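Local coordinates for protein 2-keto-3-deoxy-D-arabinonate dehydratase (Sulfolobus solfataricus, PDB 2Q18) that catalyses the magnesium-dependent dehydration of 2-keto-3-deoxy-D-arabinonate to 2,5-dioxopentanoate in a pentose oxidation pathway, working as a homotetramer of the FAH family, at residues Val149-Ser152 against Asn153-Leu157; Ile212-Gly216 against Arg217-Glu221; Met229-Lys232 against Ile233-Ile237; Pro245-Asp248 against Gly249-Leu252. All coordinates share one frame; numbering follows the deposited sequence.

Interaction 1: residues Val149-Ser152 against Asn153-Leu157; sequences VLDS and NGKIL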
loop_
_atom_site.group_PDB
_atom_site.type_symbol
_atom_site.label_atom_id
_atom_site.label_comp_id
_atom_site.label_asym_id
_atom_site.label_seq_id
_atom_site.Cartn_x
_atom_site.Cartn_y
_atom_site.Cartn_z
ATOM N N VAL A 149 -2.006 5.759 27.614
ATOM C CA VAL A 149 -2.267 5.262 26.266
ATOM C C VAL A 149 -3.421 4.258 26.364
ATOM O O VAL A 149 -3.414 3.376 27.222
ATOM C CB VAL A 149 -1.015 4.602 25.630
ATOM C CG1 VAL A 149 -1.298 4.177 24.191
ATOM C CG2 VAL A 149 0.192 5.556 25.666
ATOM N N LEU A 150 -4.398 4.401 25.472
ATOM C CA LEU A 150 -5.656 3.651 25.543
ATOM C C LEU A 150 -5.915 2.807 24.301
ATOM O O LEU A 150 -5.542 3.200 23.196
ATOM C CB LEU A 150 -6.815 4.641 25.690
ATOM C CG LEU A 150 -7.394 5.100 27.033
ATOM C CD1 LEU A 150 -6.492 4.865 28.245
ATOM C CD2 LEU A 150 -7.846 6.558 26.928
ATOM N N ASP A 151 -6.570 1.657 24.477
ATOM C CA ASP A 151 -7.169 0.961 23.332
ATOM C C ASP A 151 -8.595 1.477 23.100
ATOM O O ASP A 151 -9.070 2.343 23.846
ATOM C CB ASP A 151 -7.085 -0.580 23.455
ATOM C CG ASP A 151 -8.056 -1.180 24.488
ATOM O OD1 ASP A 151 -8.991 -0.502 24.968
ATOM O OD2 ASP A 151 -7.876 -2.374 24.813
ATOM N N SER A 152 -9.271 0.955 22.078
ATOM C CA SER A 152 -10.611 1.441 21.711
ATOM C C SER A 152 -11.699 1.179 22.766
ATOM O O SER A 152 -12.745 1.822 22.741
ATOM C CB SER A 152 -11.036 0.906 20.335
ATOM O OG SER A 152 -11.006 -0.507 20.307
ATOM N N ASN A 153 -11.439 0.258 23.694
ATOM C CA ASN A 153 -12.346 -0.006 24.816
ATOM C C ASN A 153 -12.073 0.857 26.044
ATOM O O ASN A 153 -12.780 0.758 27.051
ATOM C CB ASN A 153 -12.294 -1.481 25.227
ATOM C CG ASN A 153 -12.724 -2.412 24.119
ATOM O OD1 ASN A 153 -12.154 -3.491 23.953
ATOM N ND2 ASN A 153 -13.721 -1.999 23.345
ATOM N N GLY A 154 -11.041 1.691 25.966
ATOM C CA GLY A 154 -10.673 2.545 27.086
ATOM C C GLY A 154 -9.798 1.847 28.108
ATOM O O GLY A 154 -9.609 2.354 29.213
ATOM N N LYS A 155 -9.265 0.684 27.738
ATOM C CA LYS A 155 -8.319 -0.037 28.585
ATOM C C LYS A 155 -6.953 0.651 28.520
ATOM O O LYS A 155 -6.493 1.032 27.439
ATOM C CB LYS A 155 -8.200 -1.502 28.151
ATOM C CG LYS A 155 -7.406 -2.370 29.115
ATOM C CD LYS A 155 -7.040 -3.726 28.515
ATOM C CE LYS A 155 -6.463 -4.649 29.584
ATOM N NZ LYS A 155 -6.027 -5.977 29.047
ATOM N N ILE A 156 -6.319 0.802 29.682
ATOM C CA ILE A 156 -5.003 1.439 29.783
ATOM C C ILE A 156 -3.899 0.502 29.286
ATOM O O ILE A 156 -3.672 -0.570 29.850
ATOM C CB ILE A 156 -4.717 1.941 31.227
ATOM C CG1 ILE A 156 -5.676 3.090 31.579
ATOM C CG2 ILE A 156 -3.255 2.394 31.372
ATOM C CD1 ILE A 156 -5.781 3.405 33.070
ATOM N N LEU A 157 -3.223 0.916 28.220
ATOM C CA LEU A 157 -2.143 0.122 27.633
ATOM C C LEU A 157 -0.777 0.524 28.176
ATOM O O LEU A 157 0.201 -0.212 28.024
ATOM C CB LEU A 157 -2.143 0.261 26.109
ATOM C CG LEU A 157 -3.395 -0.173 25.348
ATOM C CD1 LEU A 157 -3.261 0.198 23.874
ATOM C CD2 LEU A 157 -3.644 -1.668 25.518
HETATM O O HOH W 1 -9.825 -3.989 25.747
#

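Interaction 2: residues Ile212-Gly216 against Arg217-Glu221; sequences IVREG and RVFFE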
loop_
_atom_site.group_PDB
_atom_site.type_symbol
_atom_site.label_atom_id
_atom_site.label_comp_id
_atom_site.label_asym_id
_atom_site.label_seq_id
_atom_site.Cartn_x
_atom_site.Cartn_y
_atom_site.Cartn_z
ATOM N N ILE A 212 11.563 24.740 34.336
ATOM C CA ILE A 212 11.760 25.590 33.173
ATOM C C ILE A 212 13.156 26.197 33.290
ATOM O O ILE A 212 13.451 26.927 34.242
ATOM C CB ILE A 212 10.689 26.695 33.065
ATOM C CG1 ILE A 212 9.279 26.072 33.051
ATOM C CG2 ILE A 212 10.939 27.557 31.822
ATOM C CD1 ILE A 212 8.131 27.062 33.270
ATOM N N VAL A 213 14.013 25.871 32.328
ATOM C CA VAL A 213 15.403 26.313 32.338
ATOM C C VAL A 213 15.591 27.401 31.290
ATOM O O VAL A 213 15.333 27.187 30.101
ATOM C CB VAL A 213 16.386 25.134 32.110
ATOM C CG1 VAL A 213 17.841 25.615 32.166
ATOM C CG2 VAL A 213 16.156 24.041 33.142
ATOM N N ARG A 214 16.014 28.578 31.750
ATOM C CA ARG A 214 16.241 29.729 30.888
ATOM C C ARG A 214 17.714 30.116 30.963
ATOM O O ARG A 214 18.204 30.473 32.032
ATOM C CB ARG A 214 15.362 30.904 31.331
ATOM C CG ARG A 214 15.435 32.128 30.423
ATOM C CD ARG A 214 14.249 33.055 30.661
ATOM N NE ARG A 214 12.983 32.391 30.354
ATOM C CZ ARG A 214 11.776 32.917 30.558
ATOM N NH1 ARG A 214 10.691 32.216 30.237
ATOM N NH2 ARG A 214 11.643 34.140 31.066
ATOM N N GLU A 215 18.412 30.035 29.831
ATOM C CA GLU A 215 19.853 30.310 29.773
ATOM C C GLU A 215 20.626 29.662 30.933
ATOM O O GLU A 215 21.454 30.315 31.581
ATOM C CB GLU A 215 20.114 31.828 29.714
ATOM C CG GLU A 215 19.712 32.470 28.387
ATOM C CD GLU A 215 19.866 33.985 28.381
ATOM O OE1 GLU A 215 19.514 34.639 29.393
ATOM O OE2 GLU A 215 20.324 34.525 27.349
ATOM N N GLY A 216 20.334 28.384 31.192
ATOM C CA GLY A 216 21.022 27.592 32.215
ATOM C C GLY A 216 20.460 27.736 33.617
ATOM O O GLY A 216 20.797 26.968 34.522
ATOM N N ARG A 217 19.586 28.719 33.782
ATOM C CA ARG A 217 19.011 29.081 35.069
ATOM C C ARG A 217 17.676 28.358 35.291
ATOM O O ARG A 217 16.835 28.316 34.394
ATOM C CB ARG A 217 18.823 30.600 35.067
ATOM C CG ARG A 217 17.878 31.196 36.066
ATOM C CD ARG A 217 17.204 32.411 35.435
ATOM N NE ARG A 217 17.031 33.532 36.355
ATOM C CZ ARG A 217 16.200 33.556 37.396
ATOM N NH1 ARG A 217 15.455 32.500 37.698
ATOM N NH2 ARG A 217 16.128 34.642 38.155
ATOM N N VAL A 218 17.498 27.786 36.482
ATOM C CA VAL A 218 16.204 27.231 36.881
ATOM C C VAL A 218 15.234 28.390 37.128
ATOM O O VAL A 218 15.179 28.965 38.222
ATOM C CB VAL A 218 16.318 26.295 38.106
ATOM C CG1 VAL A 218 14.943 25.807 38.553
ATOM C CG2 VAL A 218 17.208 25.104 37.783
ATOM N N PHE A 219 14.502 28.738 36.074
ATOM C CA PHE A 219 13.569 29.856 36.068
ATOM C C PHE A 219 12.280 29.512 36.817
ATOM O O PHE A 219 11.606 30.393 37.355
ATOM C CB PHE A 219 13.293 30.258 34.619
ATOM C CG PHE A 219 12.342 31.410 34.463
ATOM C CD1 PHE A 219 11.116 31.226 33.832
ATOM C CD2 PHE A 219 12.676 32.683 34.922
ATOM C CE1 PHE A 219 10.235 32.289 33.669
ATOM C CE2 PHE A 219 11.800 33.753 34.767
ATOM C CZ PHE A 219 10.578 33.556 34.138
ATOM N N PHE A 220 11.945 28.225 36.843
ATOM C CA PHE A 220 10.837 27.716 37.646
ATOM C C PHE A 220 11.081 26.256 37.990
ATOM O O PHE A 220 11.574 25.490 37.162
ATOM C CB PHE A 220 9.486 27.856 36.921
ATOM C CG PHE A 220 8.339 27.219 37.669
ATOM C CD1 PHE A 220 7.599 27.954 38.592
ATOM C CD2 PHE A 220 8.030 25.872 37.486
ATOM C CE1 PHE A 220 6.561 27.363 39.310
ATOM C CE2 PHE A 220 6.998 25.272 38.202
ATOM C CZ PHE A 220 6.258 26.020 39.111
ATOM N N GLU A 221 10.740 25.879 39.218
ATOM C CA GLU A 221 10.711 24.478 39.612
ATOM C C GLU A 221 9.560 24.229 40.578
ATOM O O GLU A 221 9.320 25.020 41.493
ATOM C CB GLU A 221 12.042 24.035 40.222
ATOM C CG GLU A 221 12.096 22.548 40.563
ATOM C CD GLU A 221 13.504 22.035 40.825
ATOM O OE1 GLU A 221 14.472 22.820 40.707
ATOM O OE2 GLU A 221 13.644 20.837 41.148
#

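Interaction 3: residues Met229-Lys232 against Ile233-Ile237; sequences MRRK and IEEQI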
loop_
_atom_site.group_PDB
_atom_site.type_symbol
_atom_site.label_atom_id
_atom_site.label_comp_id
_atom_site.label_asym_id
_atom_site.label_seq_id
_atom_site.Cartn_x
_atom_site.Cartn_y
_atom_site.Cartn_z
ATOM N N MET A 229 -4.343 13.790 43.024
ATOM C CA MET A 229 -5.377 13.715 41.990
ATOM C C MET A 229 -6.695 13.275 42.623
ATOM O O MET A 229 -6.765 12.237 43.286
ATOM C CB MET A 229 -4.975 12.774 40.847
ATOM C CG MET A 229 -5.665 13.094 39.509
ATOM S SD MET A 229 -5.441 11.862 38.191
ATOM C CE MET A 229 -3.654 11.718 38.153
ATOM N N ARG A 230 -7.725 14.089 42.424
ATOM C CA ARG A 230 -9.032 13.866 43.034
ATOM C C ARG A 230 -9.983 13.202 42.037
ATOM O O ARG A 230 -10.712 12.271 42.387
ATOM C CB ARG A 230 -9.598 15.194 43.544
ATOM C CG ARG A 230 -10.948 15.094 44.232
ATOM C CD ARG A 230 -11.340 16.434 44.829
ATOM N NE ARG A 230 -12.786 16.581 44.992
ATOM C CZ ARG A 230 -13.610 17.044 44.053
ATOM N NH1 ARG A 230 -13.144 17.403 42.860
ATOM N NH2 ARG A 230 -14.908 17.144 44.305
ATOM N N ARG A 231 -9.965 13.686 40.799
ATOM C CA ARG A 231 -10.731 13.085 39.718
ATOM C C ARG A 231 -9.925 11.939 39.106
ATOM O O ARG A 231 -8.959 12.172 38.373
ATOM C CB ARG A 231 -11.066 14.140 38.663
ATOM C CG ARG A 231 -12.149 13.723 37.690
ATOM C CD ARG A 231 -13.532 13.868 38.297
ATOM N NE ARG A 231 -13.979 15.259 38.333
ATOM C CZ ARG A 231 -15.253 15.630 38.371
ATOM N NH1 ARG A 231 -15.567 16.919 38.397
ATOM N NH2 ARG A 231 -16.214 14.713 38.373
ATOM N N LYS A 232 -10.321 10.707 39.414
ATOM C CA LYS A 232 -9.560 9.524 39.009
ATOM C C LYS A 232 -9.578 9.268 37.495
ATOM O O LYS A 232 -10.495 9.701 36.791
ATOM C CB LYS A 232 -10.000 8.287 39.804
ATOM C CG LYS A 232 -11.396 7.755 39.471
ATOM C CD LYS A 232 -12.028 7.037 40.669
ATOM C CE LYS A 232 -11.318 5.725 41.003
ATOM N NZ LYS A 232 -12.069 4.926 42.012
ATOM N N ILE A 233 -8.555 8.563 37.018
ATOM C CA ILE A 233 -8.349 8.316 35.589
ATOM C C ILE A 233 -9.488 7.492 34.978
ATOM O O ILE A 233 -9.975 7.814 33.894
ATOM C CB ILE A 233 -6.974 7.641 35.330
ATOM C CG1 ILE A 233 -5.842 8.549 35.831
ATOM C CG2 ILE A 233 -6.803 7.302 33.844
ATOM C CD1 ILE A 233 -4.500 7.858 35.977
ATOM N N GLU A 234 -9.898 6.441 35.687
ATOM C CA GLU A 234 -11.040 5.597 35.314
ATOM C C GLU A 234 -12.273 6.431 34.945
ATOM O O GLU A 234 -12.920 6.172 33.933
ATOM C CB GLU A 234 -11.356 4.627 36.462
ATOM C CG GLU A 234 -12.634 3.801 36.315
ATOM C CD GLU A 234 -12.985 3.012 37.584
ATOM O OE1 GLU A 234 -12.668 3.480 38.705
ATOM O OE2 GLU A 234 -13.591 1.923 37.458
ATOM N N GLU A 235 -12.573 7.440 35.760
ATOM C CA GLU A 235 -13.706 8.327 35.518
ATOM C C GLU A 235 -13.472 9.221 34.301
ATOM O O GLU A 235 -14.400 9.484 33.529
ATOM C CB GLU A 235 -13.995 9.182 36.755
ATOM C CG GLU A 235 -15.272 10.014 36.655
ATOM C CD GLU A 235 -15.495 10.920 37.858
ATOM O OE1 GLU A 235 -14.979 10.616 38.959
ATOM O OE2 GLU A 235 -16.194 11.945 37.701
ATOM N N GLN A 236 -12.234 9.688 34.136
ATOM C CA GLN A 236 -11.877 10.505 32.977
ATOM C C GLN A 236 -12.085 9.707 31.690
ATOM O O GLN A 236 -12.644 10.225 30.722
ATOM C CB GLN A 236 -10.430 10.997 33.065
ATOM C CG GLN A 236 -10.115 11.847 34.300
ATOM C CD GLN A 236 -8.689 12.380 34.288
ATOM O OE1 GLN A 236 -7.983 12.278 33.282
ATOM N NE2 GLN A 236 -8.263 12.955 35.405
ATOM N N ILE A 237 -11.639 8.452 31.696
ATOM C CA ILE A 237 -11.804 7.555 30.549
ATOM C C ILE A 237 -13.289 7.310 30.256
ATOM O O ILE A 237 -13.710 7.380 29.100
ATOM C CB ILE A 237 -11.062 6.207 30.746
ATOM C CG1 ILE A 237 -9.552 6.435 30.901
ATOM C CG2 ILE A 237 -11.345 5.258 29.574
ATOM C CD1 ILE A 237 -8.774 5.198 31.318
#

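Interaction 4: residues Pro245-Asp248 against Gly249-Leu252; sequences PIPD and GTIL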
loop_
_atom_site.group_PDB
_atom_site.type_symbol
_atom_site.label_atom_id
_atom_site.label_comp_id
_atom_site.label_asym_id
_atom_site.label_seq_id
_atom_site.Cartn_x
_atom_site.Cartn_y
_atom_site.Cartn_z
ATOM N N PRO A 245 -16.286 7.113 20.097
ATOM C CA PRO A 245 -15.294 6.075 19.837
ATOM C C PRO A 245 -13.898 6.672 19.726
ATOM O O PRO A 245 -13.720 7.735 19.133
ATOM C CB PRO A 245 -15.735 5.488 18.489
ATOM C CG PRO A 245 -16.518 6.577 17.833
ATOM C CD PRO A 245 -17.200 7.306 18.957
ATOM N N ILE A 246 -12.922 5.995 20.319
ATOM C CA ILE A 246 -11.526 6.404 20.209
ATOM C C ILE A 246 -10.709 5.271 19.590
ATOM O O ILE A 246 -10.982 4.102 19.850
ATOM C CB ILE A 246 -10.934 6.844 21.580
ATOM C CG1 ILE A 246 -11.103 5.739 22.632
ATOM C CG2 ILE A 246 -11.579 8.162 22.042
ATOM C CD1 ILE A 246 -10.133 5.826 23.801
ATOM N N PRO A 247 -9.729 5.611 18.736
ATOM C CA PRO A 247 -8.871 4.577 18.153
ATOM C C PRO A 247 -7.839 4.023 19.131
ATOM O O PRO A 247 -7.536 4.664 20.144
ATOM C CB PRO A 247 -8.181 5.304 16.995
ATOM C CG PRO A 247 -8.223 6.742 17.366
ATOM C CD PRO A 247 -9.414 6.962 18.228
ATOM N N ASP A 248 -7.312 2.835 18.828
ATOM C CA ASP A 248 -6.216 2.254 19.602
ATOM C C ASP A 248 -5.010 3.198 19.568
ATOM O O ASP A 248 -4.674 3.737 18.514
ATOM C CB ASP A 248 -5.810 0.892 19.038
ATOM C CG ASP A 248 -6.926 -0.139 19.118
ATOM O OD1 ASP A 248 -7.692 -0.144 20.110
ATOM O OD2 ASP A 248 -7.022 -0.952 18.178
ATOM N N GLY A 249 -4.381 3.400 20.723
ATOM C CA GLY A 249 -3.218 4.292 20.821
ATOM C C GLY A 249 -3.572 5.729 21.159
ATOM O O GLY A 249 -2.687 6.595 21.220
ATOM N N THR A 250 -4.862 5.990 21.370
ATOM C CA THR A 250 -5.321 7.293 21.848
ATOM C C THR A 250 -4.625 7.621 23.167
ATOM O O THR A 250 -4.464 6.748 24.029
ATOM C CB THR A 250 -6.853 7.318 22.063
ATOM O OG1 THR A 250 -7.512 7.190 20.801
ATOM C CG2 THR A 250 -7.313 8.623 22.719
ATOM N N ILE A 251 -4.210 8.875 23.317
ATOM C CA ILE A 251 -3.639 9.326 24.580
ATOM C C ILE A 251 -4.594 10.260 25.308
ATOM O O ILE A 251 -5.136 11.198 24.720
ATOM C CB ILE A 251 -2.242 9.984 24.398
ATOM C CG1 ILE A 251 -1.228 8.940 23.917
ATOM C CG2 ILE A 251 -1.766 10.615 25.714
ATOM C CD1 ILE A 251 0.146 9.514 23.560
ATOM N N LEU A 252 -4.807 9.976 26.589
ATOM C CA LEU A 252 -5.539 10.874 27.469
ATOM C C LEU A 252 -4.595 11.408 28.536
ATOM O O LEU A 252 -4.003 10.640 29.296
ATOM C CB LEU A 252 -6.731 10.162 28.126
ATOM C CG LEU A 252 -7.467 10.911 29.245
ATOM C CD1 LEU A 252 -8.208 12.149 28.731
ATOM C CD2 LEU A 252 -8.427 9.978 29.966
#

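Interaction 1: residues Val149-Ser152 against Asn153-Leu157
D151 folds its carboxylate back over the residues that follow it, and OD1 collects two backbone amides, N153 N at 2.9 Å and K155 N at 3.0 Å. The two donors come from opposite faces of the carboxylate, each about 50° out of its plane, a grip that fixes the rotation of the group. The first torsion makes this possible: with chi1 at 73°, CG sits between the backbone N and the carbonyl carbon, so the acid leans over the turn. OD2 accepts a hydrogen bond from a water that also donates to N153 OD1. This acid opens the type I beta turn D151-G154. The turn, closed by G154 N on D151 O at 3.0 Å, joins strands 140-150 and 156-167 into a beta hairpin. G154, at positive phi, lies where a CB would jam against the preceding carbonyl O. D151 N returns a bond to K155 O, and L157 N reaches V149 O at 2.7 Å. In the non-hydrogen-bonded pair L150 and I156, CD1 of the leucine meets CG1 of the isoleucine at 3.9 Å, on the face covered by helix 233-241. L157 CD1 lies against the backbone between L150 and D151, 3.7 Å from D151 N, while the extended K155 chain carries NZ away to S38.

Interaction 2: residues Ile212-Gly216 against Arg217-Glu221
With CG set anti to the backbone N in both R214 (chi1 -175°) and F219 (chi1 -180°), the two side chains leave their strands side by side, and a bend at chi3 of R214 lays its guanidinium flat over the phenyl ring. They belong to the beta hairpin of strands 207-214 and 217-225, closed by a type I' turn from R214 to R217 and interrupted by a classic beta bulge in which F219 and F220 both face I212. The guanidinium is offset toward the rim of the ring in a cation-pi stack: R214 CZ stands 3.8 Å from the F219 ring centroid, the planes are 25° apart, and NH2 lies above the rim near CZ of the ring. K264 is a second cationic neighbour of this ring. NH1 of R214 points on to D270, in a salt bridge, and to the carbonyl of G265, and these two bonds also hold the stacked group. Replacing R214 by alanine would probably strip F219 of its stacked guanidinium and leave D270 without this charge partner. I212 CG2 approaches the edge of the same ring, 4.2 Å from F219 CD1, and its CD1 rests 4.0 Å from F220 CB. Across the turn R214 and R217 exchange two backbone bonds. At the bulge I212 O accepts twice: F219 N comes in at 2.8 Å, nearly in line with the C=O bond, and F220 N at 3.3 Å, on a lone pair in the carbonyl plane.

Interaction 3: residues Met229-Lys232 against Ile233-Ile237
R231 reaches forward along the chain to E235, and NH2 donates to OE2 at 2.8 Å in a salt bridge that spans the start of helix 233-241. Bends at chi2 and chi3 (79° and 77°) curl the arginine so that its edge, not its face, meets the acid: OE2 lies near the guanidinium plane and is entered on its syn side, with the two planes 77° apart. The curl also brings R231 CD within 3.3 Å of E235 OE2. R231 NH1 also bonds to the carbonyl of A110, so the guanidinium joins a second loop to the helix. A leucine in its place would remove both donors and would probably leave E235 without its charge partner and the A110 carbonyl without this bond. On the buried side, Q236 turns its amide back over the loop and NE2 donates to R231 O at 3.1 Å, from above the carbonyl plane. M229 SD packs 4.1 Å from both I233 CG1 and Q236 NE2, which ties the loop to the first turn of the helix. K232 is the N-cap residue; its carbonyl accepts Q236 N, and E235 N only weakly. The exposed side is looser. There K232 and E234 run side by side, and K232 NZ stands 3.7 Å from E234 OE1, a long salt bridge. Together the bonds to E235 and A110 restrict rotation of the R231 guanidinium, while the nearby positive charge would be expected to favour the ionised form of E235.

Interaction 4: residues Pro245-Asp248 against Gly249-Leu252
A type II beta turn, P247-T250, leads the chain from the loop after helix 233-241 into strand 250-253, and T250 closes it twice on one carbonyl. T250 OG1 donates to P247 O at 2.6 Å, and T250 N reaches the same oxygen at 3.2 Å from above the carbonyl plane. The hydroxyl takes this place because OG1 lies beside its own backbone N, opposite the carbonyl carbon (chi1 -67°); CG2 is thereby turned toward I246. OG1 also lies 3.2 Å from P247 CD, against the proline ring. I246 crosses T250 at about a right angle, bringing its CB to 3.5 Å from T250 OG1 and its CD1 to 4.0 Å from T250 CB. P247 O thus accepts from two donors of a single residue, which pins the threonine side chain to the turn. D248 turns its carboxylate the other way, to S152 N, and I246 also packs on R123 of a second subunit. At G249, with phi 91°, a CB would clash with the D248 carbonyl O. G249 and T250 both face L150 on strand 140-150, which combines the type II turn with a G1 beta bulge, the classic pairing in which glycine takes the positive-phi position.

How the interactions relate
From the N terminus, interaction 1 closes the hairpin of strands 140-150 and 156-167, and interaction 2 closes a second hairpin, in a different sheet on the opposite side of the chain's centre, with nearest atoms about 24 Å away. Interaction 3 starts helix 233-241, and interaction 4 turns the chain beyond that helix into strand 250-253. The four follow in series, with none nested or crossed. In space, however, 1, 3 and 4 meet: I237 packs on L150, I156 and L252, laying helix 233-241 against strands 140-150, 156-167 and 250-253, while bonds from G249 N to L150 O and from S152 N to D248 OD1 join the two turns.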